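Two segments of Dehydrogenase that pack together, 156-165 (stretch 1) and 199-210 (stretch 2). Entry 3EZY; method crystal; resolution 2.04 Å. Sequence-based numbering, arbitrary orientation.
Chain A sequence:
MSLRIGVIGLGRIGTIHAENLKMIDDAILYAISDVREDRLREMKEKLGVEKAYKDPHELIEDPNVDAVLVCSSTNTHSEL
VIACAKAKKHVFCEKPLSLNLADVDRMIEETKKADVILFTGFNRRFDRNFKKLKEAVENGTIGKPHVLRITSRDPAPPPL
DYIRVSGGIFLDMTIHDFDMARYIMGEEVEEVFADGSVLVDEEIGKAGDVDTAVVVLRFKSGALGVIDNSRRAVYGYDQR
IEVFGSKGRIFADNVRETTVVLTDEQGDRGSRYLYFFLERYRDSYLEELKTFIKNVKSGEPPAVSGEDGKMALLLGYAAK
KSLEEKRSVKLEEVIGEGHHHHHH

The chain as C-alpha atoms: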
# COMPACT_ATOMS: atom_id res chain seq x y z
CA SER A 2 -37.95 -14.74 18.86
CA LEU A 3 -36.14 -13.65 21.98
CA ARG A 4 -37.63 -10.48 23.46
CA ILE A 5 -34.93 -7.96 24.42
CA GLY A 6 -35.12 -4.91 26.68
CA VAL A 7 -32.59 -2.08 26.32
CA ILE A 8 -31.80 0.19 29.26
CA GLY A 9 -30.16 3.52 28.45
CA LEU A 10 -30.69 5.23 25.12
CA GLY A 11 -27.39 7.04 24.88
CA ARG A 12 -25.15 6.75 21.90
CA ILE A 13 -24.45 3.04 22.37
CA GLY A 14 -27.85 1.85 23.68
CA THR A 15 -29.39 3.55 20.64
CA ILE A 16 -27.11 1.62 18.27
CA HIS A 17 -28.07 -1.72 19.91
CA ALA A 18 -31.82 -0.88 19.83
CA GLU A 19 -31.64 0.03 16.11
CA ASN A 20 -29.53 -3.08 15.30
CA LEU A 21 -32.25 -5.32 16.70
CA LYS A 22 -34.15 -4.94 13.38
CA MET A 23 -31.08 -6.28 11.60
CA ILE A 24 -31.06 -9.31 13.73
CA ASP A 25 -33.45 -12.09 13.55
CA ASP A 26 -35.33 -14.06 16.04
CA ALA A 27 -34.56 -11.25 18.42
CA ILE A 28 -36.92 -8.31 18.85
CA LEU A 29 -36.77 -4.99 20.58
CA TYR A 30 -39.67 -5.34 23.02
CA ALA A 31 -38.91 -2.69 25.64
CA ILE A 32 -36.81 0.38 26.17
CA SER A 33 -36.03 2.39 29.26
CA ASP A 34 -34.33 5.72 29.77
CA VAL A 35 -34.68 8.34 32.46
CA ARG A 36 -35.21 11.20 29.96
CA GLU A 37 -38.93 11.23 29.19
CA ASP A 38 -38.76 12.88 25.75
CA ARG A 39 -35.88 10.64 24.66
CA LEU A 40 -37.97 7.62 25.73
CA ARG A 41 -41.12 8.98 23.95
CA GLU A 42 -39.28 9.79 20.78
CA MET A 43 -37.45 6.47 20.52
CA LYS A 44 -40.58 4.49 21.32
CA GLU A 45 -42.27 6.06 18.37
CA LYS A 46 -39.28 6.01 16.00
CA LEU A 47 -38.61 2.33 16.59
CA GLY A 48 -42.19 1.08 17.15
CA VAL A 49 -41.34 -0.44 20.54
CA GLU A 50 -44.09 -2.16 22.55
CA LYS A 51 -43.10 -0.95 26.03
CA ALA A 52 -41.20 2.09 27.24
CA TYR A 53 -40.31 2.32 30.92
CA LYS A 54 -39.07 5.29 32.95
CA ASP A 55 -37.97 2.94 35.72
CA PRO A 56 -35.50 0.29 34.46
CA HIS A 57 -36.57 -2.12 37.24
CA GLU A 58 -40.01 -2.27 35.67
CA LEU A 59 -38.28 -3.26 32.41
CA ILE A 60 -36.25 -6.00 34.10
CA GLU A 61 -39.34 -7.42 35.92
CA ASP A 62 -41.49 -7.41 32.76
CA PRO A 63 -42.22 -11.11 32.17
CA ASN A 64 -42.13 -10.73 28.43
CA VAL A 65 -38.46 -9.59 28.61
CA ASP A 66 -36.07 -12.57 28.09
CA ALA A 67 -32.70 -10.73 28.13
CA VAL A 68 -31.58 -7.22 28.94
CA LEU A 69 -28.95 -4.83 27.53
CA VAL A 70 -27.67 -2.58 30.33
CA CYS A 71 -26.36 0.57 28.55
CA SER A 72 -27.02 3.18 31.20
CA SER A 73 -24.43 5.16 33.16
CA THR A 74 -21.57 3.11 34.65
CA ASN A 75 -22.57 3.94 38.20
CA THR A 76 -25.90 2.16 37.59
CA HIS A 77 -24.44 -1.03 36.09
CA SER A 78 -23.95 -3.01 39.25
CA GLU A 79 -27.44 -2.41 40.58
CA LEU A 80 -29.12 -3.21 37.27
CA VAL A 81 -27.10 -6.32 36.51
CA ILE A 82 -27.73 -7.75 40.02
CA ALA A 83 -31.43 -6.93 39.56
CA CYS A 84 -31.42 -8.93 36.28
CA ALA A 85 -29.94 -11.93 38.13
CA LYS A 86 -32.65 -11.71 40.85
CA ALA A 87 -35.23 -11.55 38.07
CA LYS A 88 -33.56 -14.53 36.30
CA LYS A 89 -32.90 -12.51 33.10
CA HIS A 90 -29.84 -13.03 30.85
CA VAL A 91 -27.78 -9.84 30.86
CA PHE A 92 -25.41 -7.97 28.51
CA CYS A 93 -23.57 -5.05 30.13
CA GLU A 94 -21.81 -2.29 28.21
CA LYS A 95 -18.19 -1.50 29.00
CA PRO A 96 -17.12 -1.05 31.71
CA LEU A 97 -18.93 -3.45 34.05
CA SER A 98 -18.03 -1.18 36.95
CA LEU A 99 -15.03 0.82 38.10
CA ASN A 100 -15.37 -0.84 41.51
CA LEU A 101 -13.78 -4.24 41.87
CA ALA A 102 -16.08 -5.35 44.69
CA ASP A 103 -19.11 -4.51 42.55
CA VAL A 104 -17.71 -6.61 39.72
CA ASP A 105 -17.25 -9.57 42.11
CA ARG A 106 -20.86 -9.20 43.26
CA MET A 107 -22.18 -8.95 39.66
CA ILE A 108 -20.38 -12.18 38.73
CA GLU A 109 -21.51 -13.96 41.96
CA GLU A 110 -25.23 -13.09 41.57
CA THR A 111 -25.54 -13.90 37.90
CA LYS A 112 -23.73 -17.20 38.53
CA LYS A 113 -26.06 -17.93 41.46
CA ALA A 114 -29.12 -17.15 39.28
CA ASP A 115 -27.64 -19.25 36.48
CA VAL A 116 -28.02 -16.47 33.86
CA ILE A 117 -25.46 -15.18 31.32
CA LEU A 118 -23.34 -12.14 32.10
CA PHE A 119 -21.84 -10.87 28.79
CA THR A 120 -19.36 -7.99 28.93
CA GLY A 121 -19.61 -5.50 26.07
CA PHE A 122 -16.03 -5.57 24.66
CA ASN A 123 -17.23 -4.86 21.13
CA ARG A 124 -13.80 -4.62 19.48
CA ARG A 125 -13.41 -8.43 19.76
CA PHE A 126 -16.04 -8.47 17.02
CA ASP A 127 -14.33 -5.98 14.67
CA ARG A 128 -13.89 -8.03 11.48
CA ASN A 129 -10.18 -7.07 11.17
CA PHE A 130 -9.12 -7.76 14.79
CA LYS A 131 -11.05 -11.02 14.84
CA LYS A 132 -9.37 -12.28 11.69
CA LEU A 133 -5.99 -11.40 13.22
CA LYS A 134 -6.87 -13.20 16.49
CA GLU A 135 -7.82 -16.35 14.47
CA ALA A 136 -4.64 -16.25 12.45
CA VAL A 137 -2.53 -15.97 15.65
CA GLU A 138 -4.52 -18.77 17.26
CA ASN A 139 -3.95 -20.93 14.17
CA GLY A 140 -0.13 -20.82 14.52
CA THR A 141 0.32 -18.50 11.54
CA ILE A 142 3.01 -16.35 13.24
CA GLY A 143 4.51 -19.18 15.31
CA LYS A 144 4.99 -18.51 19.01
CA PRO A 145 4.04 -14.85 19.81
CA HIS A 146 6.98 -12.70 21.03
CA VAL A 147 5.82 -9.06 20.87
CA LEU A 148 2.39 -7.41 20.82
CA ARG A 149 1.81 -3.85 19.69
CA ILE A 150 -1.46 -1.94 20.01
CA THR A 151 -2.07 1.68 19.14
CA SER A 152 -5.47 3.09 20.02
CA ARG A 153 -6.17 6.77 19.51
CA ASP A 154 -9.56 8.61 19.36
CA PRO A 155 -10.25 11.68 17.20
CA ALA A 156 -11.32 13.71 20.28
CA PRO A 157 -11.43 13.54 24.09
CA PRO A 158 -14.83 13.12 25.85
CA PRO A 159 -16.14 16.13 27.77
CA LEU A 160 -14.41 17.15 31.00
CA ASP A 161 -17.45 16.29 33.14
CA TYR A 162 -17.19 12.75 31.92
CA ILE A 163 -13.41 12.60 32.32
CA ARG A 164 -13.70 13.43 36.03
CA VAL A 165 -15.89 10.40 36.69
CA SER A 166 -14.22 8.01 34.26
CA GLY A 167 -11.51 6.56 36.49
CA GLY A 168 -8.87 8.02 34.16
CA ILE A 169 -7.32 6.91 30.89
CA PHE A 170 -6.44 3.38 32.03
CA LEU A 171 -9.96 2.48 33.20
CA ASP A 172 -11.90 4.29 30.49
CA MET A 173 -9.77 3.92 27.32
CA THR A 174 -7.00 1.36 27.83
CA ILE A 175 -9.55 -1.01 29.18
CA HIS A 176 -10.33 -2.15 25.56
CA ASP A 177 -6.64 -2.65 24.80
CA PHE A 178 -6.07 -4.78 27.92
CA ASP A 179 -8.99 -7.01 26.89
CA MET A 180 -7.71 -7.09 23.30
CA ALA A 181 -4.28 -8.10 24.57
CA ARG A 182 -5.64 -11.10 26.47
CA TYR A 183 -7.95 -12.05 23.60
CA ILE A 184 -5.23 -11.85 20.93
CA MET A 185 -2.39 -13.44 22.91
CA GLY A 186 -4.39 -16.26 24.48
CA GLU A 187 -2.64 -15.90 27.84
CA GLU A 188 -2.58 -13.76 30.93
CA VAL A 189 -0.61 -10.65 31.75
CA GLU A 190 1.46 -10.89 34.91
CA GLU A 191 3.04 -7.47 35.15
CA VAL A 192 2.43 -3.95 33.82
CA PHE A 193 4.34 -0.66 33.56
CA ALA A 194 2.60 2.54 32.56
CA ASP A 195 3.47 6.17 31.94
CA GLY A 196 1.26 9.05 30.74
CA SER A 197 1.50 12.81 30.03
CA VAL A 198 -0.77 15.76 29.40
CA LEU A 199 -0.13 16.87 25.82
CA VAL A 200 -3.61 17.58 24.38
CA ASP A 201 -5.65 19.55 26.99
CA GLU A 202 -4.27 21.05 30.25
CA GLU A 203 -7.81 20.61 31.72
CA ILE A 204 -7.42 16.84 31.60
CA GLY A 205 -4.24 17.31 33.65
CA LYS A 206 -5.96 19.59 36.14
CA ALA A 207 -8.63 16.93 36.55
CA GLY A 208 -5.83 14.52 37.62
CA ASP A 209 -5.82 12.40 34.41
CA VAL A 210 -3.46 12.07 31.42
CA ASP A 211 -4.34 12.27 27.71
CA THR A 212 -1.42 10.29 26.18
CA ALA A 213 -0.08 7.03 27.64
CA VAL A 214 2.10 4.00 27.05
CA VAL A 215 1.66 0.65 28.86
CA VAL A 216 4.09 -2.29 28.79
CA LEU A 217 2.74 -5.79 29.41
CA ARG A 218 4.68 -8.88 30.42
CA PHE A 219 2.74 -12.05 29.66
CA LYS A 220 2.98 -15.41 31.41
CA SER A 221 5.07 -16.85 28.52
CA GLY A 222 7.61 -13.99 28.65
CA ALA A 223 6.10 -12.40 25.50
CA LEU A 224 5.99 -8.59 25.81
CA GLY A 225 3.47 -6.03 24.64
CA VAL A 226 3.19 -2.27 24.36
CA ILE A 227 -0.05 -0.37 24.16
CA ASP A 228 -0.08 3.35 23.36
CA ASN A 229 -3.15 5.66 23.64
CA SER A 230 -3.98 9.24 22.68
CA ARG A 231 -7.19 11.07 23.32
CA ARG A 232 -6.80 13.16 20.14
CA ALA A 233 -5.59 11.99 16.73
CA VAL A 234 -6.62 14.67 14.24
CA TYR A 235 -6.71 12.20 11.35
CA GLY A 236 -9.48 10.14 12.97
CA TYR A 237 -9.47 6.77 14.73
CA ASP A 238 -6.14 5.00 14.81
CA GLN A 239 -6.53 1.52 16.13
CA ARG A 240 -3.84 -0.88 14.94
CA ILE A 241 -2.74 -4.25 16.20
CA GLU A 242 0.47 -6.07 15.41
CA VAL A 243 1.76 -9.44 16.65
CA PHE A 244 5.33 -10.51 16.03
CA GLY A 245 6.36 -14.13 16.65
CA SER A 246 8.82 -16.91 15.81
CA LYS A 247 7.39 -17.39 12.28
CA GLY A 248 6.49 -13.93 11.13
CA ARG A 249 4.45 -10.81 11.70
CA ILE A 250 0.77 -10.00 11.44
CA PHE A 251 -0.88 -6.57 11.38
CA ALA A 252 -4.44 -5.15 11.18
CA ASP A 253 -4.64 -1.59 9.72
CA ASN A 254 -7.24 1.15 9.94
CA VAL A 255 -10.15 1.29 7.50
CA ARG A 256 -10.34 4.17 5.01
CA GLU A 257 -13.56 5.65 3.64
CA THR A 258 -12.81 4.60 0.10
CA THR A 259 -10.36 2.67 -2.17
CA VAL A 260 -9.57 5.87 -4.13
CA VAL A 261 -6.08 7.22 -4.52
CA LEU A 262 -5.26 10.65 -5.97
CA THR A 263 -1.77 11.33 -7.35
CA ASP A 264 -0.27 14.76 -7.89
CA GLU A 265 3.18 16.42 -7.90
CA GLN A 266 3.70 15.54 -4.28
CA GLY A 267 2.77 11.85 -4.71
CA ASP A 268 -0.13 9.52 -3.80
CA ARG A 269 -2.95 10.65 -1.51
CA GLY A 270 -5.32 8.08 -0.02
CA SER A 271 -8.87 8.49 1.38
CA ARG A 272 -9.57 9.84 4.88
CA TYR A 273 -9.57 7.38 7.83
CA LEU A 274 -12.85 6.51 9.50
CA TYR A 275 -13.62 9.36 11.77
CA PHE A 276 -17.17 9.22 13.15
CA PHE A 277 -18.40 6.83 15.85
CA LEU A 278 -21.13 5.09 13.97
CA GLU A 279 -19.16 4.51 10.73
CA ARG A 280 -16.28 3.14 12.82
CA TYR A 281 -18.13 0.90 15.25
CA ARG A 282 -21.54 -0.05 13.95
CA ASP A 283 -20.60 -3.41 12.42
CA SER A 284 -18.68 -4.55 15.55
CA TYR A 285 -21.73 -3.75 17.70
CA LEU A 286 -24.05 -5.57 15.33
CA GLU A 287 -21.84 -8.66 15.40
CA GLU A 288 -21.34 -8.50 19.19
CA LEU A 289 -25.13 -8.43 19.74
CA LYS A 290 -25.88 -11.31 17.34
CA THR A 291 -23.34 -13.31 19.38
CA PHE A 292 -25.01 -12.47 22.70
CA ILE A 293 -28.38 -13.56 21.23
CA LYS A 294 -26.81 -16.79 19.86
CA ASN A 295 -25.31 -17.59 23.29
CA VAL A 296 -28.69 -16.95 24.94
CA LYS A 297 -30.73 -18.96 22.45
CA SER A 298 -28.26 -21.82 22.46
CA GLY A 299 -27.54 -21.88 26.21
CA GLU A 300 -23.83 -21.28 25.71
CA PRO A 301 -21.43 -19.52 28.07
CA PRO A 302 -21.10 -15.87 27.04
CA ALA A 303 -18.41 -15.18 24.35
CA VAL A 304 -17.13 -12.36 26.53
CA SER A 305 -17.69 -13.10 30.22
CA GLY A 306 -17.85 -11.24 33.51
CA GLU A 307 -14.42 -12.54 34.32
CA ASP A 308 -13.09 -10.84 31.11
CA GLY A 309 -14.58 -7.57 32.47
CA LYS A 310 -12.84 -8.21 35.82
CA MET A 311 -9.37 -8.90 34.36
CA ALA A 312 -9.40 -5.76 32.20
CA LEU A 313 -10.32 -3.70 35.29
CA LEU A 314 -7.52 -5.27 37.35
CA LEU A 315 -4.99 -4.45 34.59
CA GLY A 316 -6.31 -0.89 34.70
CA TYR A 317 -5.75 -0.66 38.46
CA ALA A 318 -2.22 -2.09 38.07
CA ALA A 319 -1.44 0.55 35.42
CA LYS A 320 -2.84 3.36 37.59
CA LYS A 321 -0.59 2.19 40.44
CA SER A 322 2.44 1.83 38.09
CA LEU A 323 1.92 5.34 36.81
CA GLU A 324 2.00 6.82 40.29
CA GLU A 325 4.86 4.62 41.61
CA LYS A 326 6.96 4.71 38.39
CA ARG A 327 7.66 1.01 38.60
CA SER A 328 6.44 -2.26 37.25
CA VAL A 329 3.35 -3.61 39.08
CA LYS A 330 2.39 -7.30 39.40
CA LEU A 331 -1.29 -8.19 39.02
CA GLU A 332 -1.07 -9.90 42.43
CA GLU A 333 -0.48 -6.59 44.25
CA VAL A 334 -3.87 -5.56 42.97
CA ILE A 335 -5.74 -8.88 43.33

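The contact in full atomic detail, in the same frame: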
# COMPACT_ATOMS: atom_id res chain seq x y z
N ALA A 156 -11.14 12.64 19.28
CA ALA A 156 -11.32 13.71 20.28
C ALA A 156 -11.51 13.16 21.67
O ALA A 156 -12.02 12.05 21.82
CB ALA A 156 -12.54 14.59 19.89
N PRO A 157 -11.12 13.93 22.71
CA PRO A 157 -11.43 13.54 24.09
C PRO A 157 -12.94 13.66 24.38
O PRO A 157 -13.62 14.45 23.71
CB PRO A 157 -10.63 14.54 24.95
CG PRO A 157 -9.81 15.42 23.97
CD PRO A 157 -10.38 15.21 22.60
N PRO A 158 -13.45 12.89 25.37
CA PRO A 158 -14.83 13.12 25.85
C PRO A 158 -14.91 14.44 26.65
O PRO A 158 -13.88 15.09 26.87
CB PRO A 158 -15.09 11.95 26.78
CG PRO A 158 -13.80 11.32 27.08
CD PRO A 158 -12.78 11.78 26.07
N PRO A 159 -16.12 14.85 27.06
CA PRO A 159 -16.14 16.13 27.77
C PRO A 159 -15.53 16.02 29.18
O PRO A 159 -15.51 14.95 29.77
CB PRO A 159 -17.62 16.55 27.78
CG PRO A 159 -18.42 15.31 27.41
CD PRO A 159 -17.47 14.38 26.66
N LEU A 160 -14.97 17.11 29.66
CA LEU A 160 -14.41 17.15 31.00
C LEU A 160 -15.26 16.50 32.08
O LEU A 160 -14.74 15.73 32.88
CB LEU A 160 -14.16 18.60 31.39
CG LEU A 160 -12.73 19.13 31.41
CD1 LEU A 160 -11.82 18.34 30.45
CD2 LEU A 160 -12.79 20.61 31.07
N ASP A 161 -16.53 16.84 32.13
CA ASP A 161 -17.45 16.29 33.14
C ASP A 161 -17.29 14.78 33.20
O ASP A 161 -17.27 14.17 34.26
CB ASP A 161 -18.90 16.53 32.68
CG ASP A 161 -19.33 17.95 32.86
OD1 ASP A 161 -18.48 18.80 33.27
OD2 ASP A 161 -20.54 18.22 32.60
N TYR A 162 -17.26 14.18 32.03
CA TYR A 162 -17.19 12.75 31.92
C TYR A 162 -15.81 12.28 32.38
O TYR A 162 -15.67 11.28 33.10
CB TYR A 162 -17.54 12.31 30.48
CG TYR A 162 -17.28 10.84 30.23
CD1 TYR A 162 -18.28 9.92 30.47
CD2 TYR A 162 -16.03 10.38 29.83
CE1 TYR A 162 -18.05 8.57 30.28
CE2 TYR A 162 -15.79 9.00 29.63
CZ TYR A 162 -16.81 8.12 29.86
OH TYR A 162 -16.64 6.77 29.69
N ILE A 163 -14.77 13.01 32.00
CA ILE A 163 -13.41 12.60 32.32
C ILE A 163 -13.23 12.48 33.84
O ILE A 163 -12.66 11.50 34.34
CB ILE A 163 -12.35 13.51 31.67
CG1 ILE A 163 -12.35 13.30 30.15
CG2 ILE A 163 -10.94 13.24 32.23
CD1 ILE A 163 -11.14 13.97 29.43
N ARG A 164 -13.76 13.46 34.57
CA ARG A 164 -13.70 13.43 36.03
C ARG A 164 -14.29 12.19 36.67
O ARG A 164 -13.87 11.81 37.74
CB ARG A 164 -14.42 14.65 36.61
CG ARG A 164 -13.86 15.91 36.08
CD ARG A 164 -14.39 17.09 36.85
NE ARG A 164 -13.63 18.25 36.44
CZ ARG A 164 -14.03 19.10 35.50
NH1 ARG A 164 -15.21 18.92 34.91
NH2 ARG A 164 -13.27 20.13 35.20
N VAL A 165 -15.29 11.57 36.06
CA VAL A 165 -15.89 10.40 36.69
C VAL A 165 -15.50 9.07 36.02
O VAL A 165 -16.06 8.02 36.31
CB VAL A 165 -17.41 10.57 36.85
CG1 VAL A 165 -17.71 11.75 37.82
CG2 VAL A 165 -18.07 10.83 35.52
N LEU A 199 -0.68 16.23 27.02
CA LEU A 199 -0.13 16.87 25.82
C LEU A 199 -1.22 17.43 24.90
O LEU A 199 -0.91 18.14 23.96
CB LEU A 199 0.76 15.88 25.06
CG LEU A 199 1.89 15.21 25.86
CD1 LEU A 199 2.56 14.09 25.05
CD2 LEU A 199 2.94 16.20 26.26
N VAL A 200 -2.48 17.13 25.20
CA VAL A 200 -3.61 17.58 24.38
C VAL A 200 -4.39 18.73 25.05
O VAL A 200 -4.54 19.80 24.45
CB VAL A 200 -4.62 16.45 24.11
CG1 VAL A 200 -5.75 16.92 23.20
CG2 VAL A 200 -3.90 15.18 23.56
N ASP A 201 -4.85 18.54 26.29
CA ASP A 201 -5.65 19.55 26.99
C ASP A 201 -5.25 19.68 28.48
O ASP A 201 -5.49 18.77 29.26
CB ASP A 201 -7.14 19.21 26.87
CG ASP A 201 -8.05 20.15 27.69
OD1 ASP A 201 -7.59 21.20 28.21
OD2 ASP A 201 -9.25 19.83 27.81
N GLU A 202 -4.66 20.81 28.85
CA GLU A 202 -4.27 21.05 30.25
C GLU A 202 -5.40 20.78 31.26
O GLU A 202 -5.14 20.42 32.40
CB GLU A 202 -3.72 22.48 30.42
CG GLU A 202 -4.83 23.51 30.43
CD GLU A 202 -4.31 24.94 30.61
OE1 GLU A 202 -5.06 25.88 30.25
OE2 GLU A 202 -3.15 25.11 31.07
N GLU A 203 -6.66 20.91 30.83
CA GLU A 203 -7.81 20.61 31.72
C GLU A 203 -7.86 19.15 32.17
O GLU A 203 -8.21 18.86 33.32
CB GLU A 203 -9.14 21.02 31.08
CG GLU A 203 -9.36 22.54 30.95
CD GLU A 203 -9.35 23.28 32.31
OE1 GLU A 203 -10.02 22.84 33.29
OE2 GLU A 203 -8.64 24.31 32.39
N ILE A 204 -7.50 18.24 31.27
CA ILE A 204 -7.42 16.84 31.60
C ILE A 204 -6.40 16.67 32.71
O ILE A 204 -6.61 15.90 33.65
CB ILE A 204 -7.12 15.99 30.32
CG1 ILE A 204 -8.32 16.09 29.36
CG2 ILE A 204 -6.78 14.55 30.64
CD1 ILE A 204 -7.98 15.81 27.91
N GLY A 205 -5.29 17.39 32.62
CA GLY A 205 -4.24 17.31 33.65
C GLY A 205 -4.70 17.83 34.99
O GLY A 205 -4.43 17.23 36.04
N LYS A 206 -5.44 18.94 34.95
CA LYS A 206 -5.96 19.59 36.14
C LYS A 206 -7.00 18.70 36.81
O LYS A 206 -7.12 18.66 38.04
CB LYS A 206 -6.50 20.98 35.79
CG LYS A 206 -5.34 21.97 35.58
CD LYS A 206 -5.69 23.13 34.65
CE LYS A 206 -6.91 23.88 35.14
NZ LYS A 206 -6.91 25.34 34.74
N ALA A 207 -7.71 17.92 36.00
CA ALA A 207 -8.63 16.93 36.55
C ALA A 207 -7.94 15.69 37.09
O ALA A 207 -8.62 14.74 37.49
CB ALA A 207 -9.68 16.56 35.50
N GLY A 208 -6.60 15.67 37.10
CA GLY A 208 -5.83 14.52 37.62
C GLY A 208 -5.59 13.34 36.66
O GLY A 208 -5.13 12.28 37.08
N ASP A 209 -5.90 13.51 35.38
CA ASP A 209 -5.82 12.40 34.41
C ASP A 209 -4.68 12.71 33.42
O ASP A 209 -4.06 13.76 33.51
CB ASP A 209 -7.17 12.30 33.69
CG ASP A 209 -7.35 11.00 32.89
OD1 ASP A 209 -6.52 10.04 32.97
OD2 ASP A 209 -8.37 10.96 32.15
N VAL A 210 -4.43 11.81 32.46
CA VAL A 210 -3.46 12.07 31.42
C VAL A 210 -4.21 11.90 30.11
O VAL A 210 -5.29 11.31 30.11
CB VAL A 210 -2.23 11.11 31.51
CG1 VAL A 210 -1.43 11.37 32.80
CG2 VAL A 210 -2.70 9.64 31.46
O HOH W 1 -10.34 20.30 34.93

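This is a small, mainly apolar contact between two short helices and the loop residues that flank them, centred on Ile 204 and extended at one edge by a single water bridge, with no direct hydrogen bond or salt bridge from one stretch to the other. It buries 392 Å², both sides summed. The helix that begins at Leu 160 and the helix 202-206 run in broadly the same direction, at 32°, and their axes come no closer than 10.3 Å, so side chains must fill the space between them. The backbones draw together along the pair: CA of Pro 157 lies 8.8 Å from CA of Val 200, CA of Leu 160 is 7.0 Å from CA of Ile 204, and CA of Arg 164 is 6.2 Å from CA of Ala 207.

Ile 204 meets three residues of the first stretch. Its CA-to-CB bond points sideways, but the m, t rotamer brings the end of the chain nearer, placing Ile 204 CG1 3.5 Å from Ile 163 CD1 and 4.3 Å from Leu 160 CD1, while Ile 204 CD1 lies 4.2 Å from Pro 157 CB. Ile 163 points toward the second stretch, also as m, t, and both isoleucines are buried, as suits branched side chains without polar atoms. Leu 160 reaches across from a sideways start with both chi angles between wells; its CD2 packs 3.7 Å from Glu 203 CB, a contact with the aliphatic part of that acid. At the wider end, Pro 157 CG approaches Val 200 CG1 at 4.4 Å.

The acids beside this patch have polar partners of their own. Asp 201 caps the second helix, its OD1 accepting from Glu 203 N at 2.8 Å and 158°, while its OD2 lies 4.0 Å from Leu 160 CD1. Asp 209 OD2 touches Ile 163 CG2 at 3.4 Å, and its OD1 accepts a weak bond from Val 210 N at 2.8 Å.

Where the backbones are closest, a small residue fits: Ala 207 points its CB toward the first stretch, 4.3 Å from Arg 164 CG. Gly 208 follows with phi 83°, closing the helix in a Schellman motif in which Asp 209 N bonds Ile 204 O at 3.0 Å; a CB there would jam against the preceding carbonyl.

The polar link is indirect. Water 1 accepts from Arg 164 NH2 at 2.9 Å and donates to Glu 203 O and Glu 203 OE1, each 3.0 Å from the water oxygen. The other carboxylate oxygen, Glu 203 OE2, pairs with Lys 206 NZ at 3.1 Å in a salt bridge within its own helix.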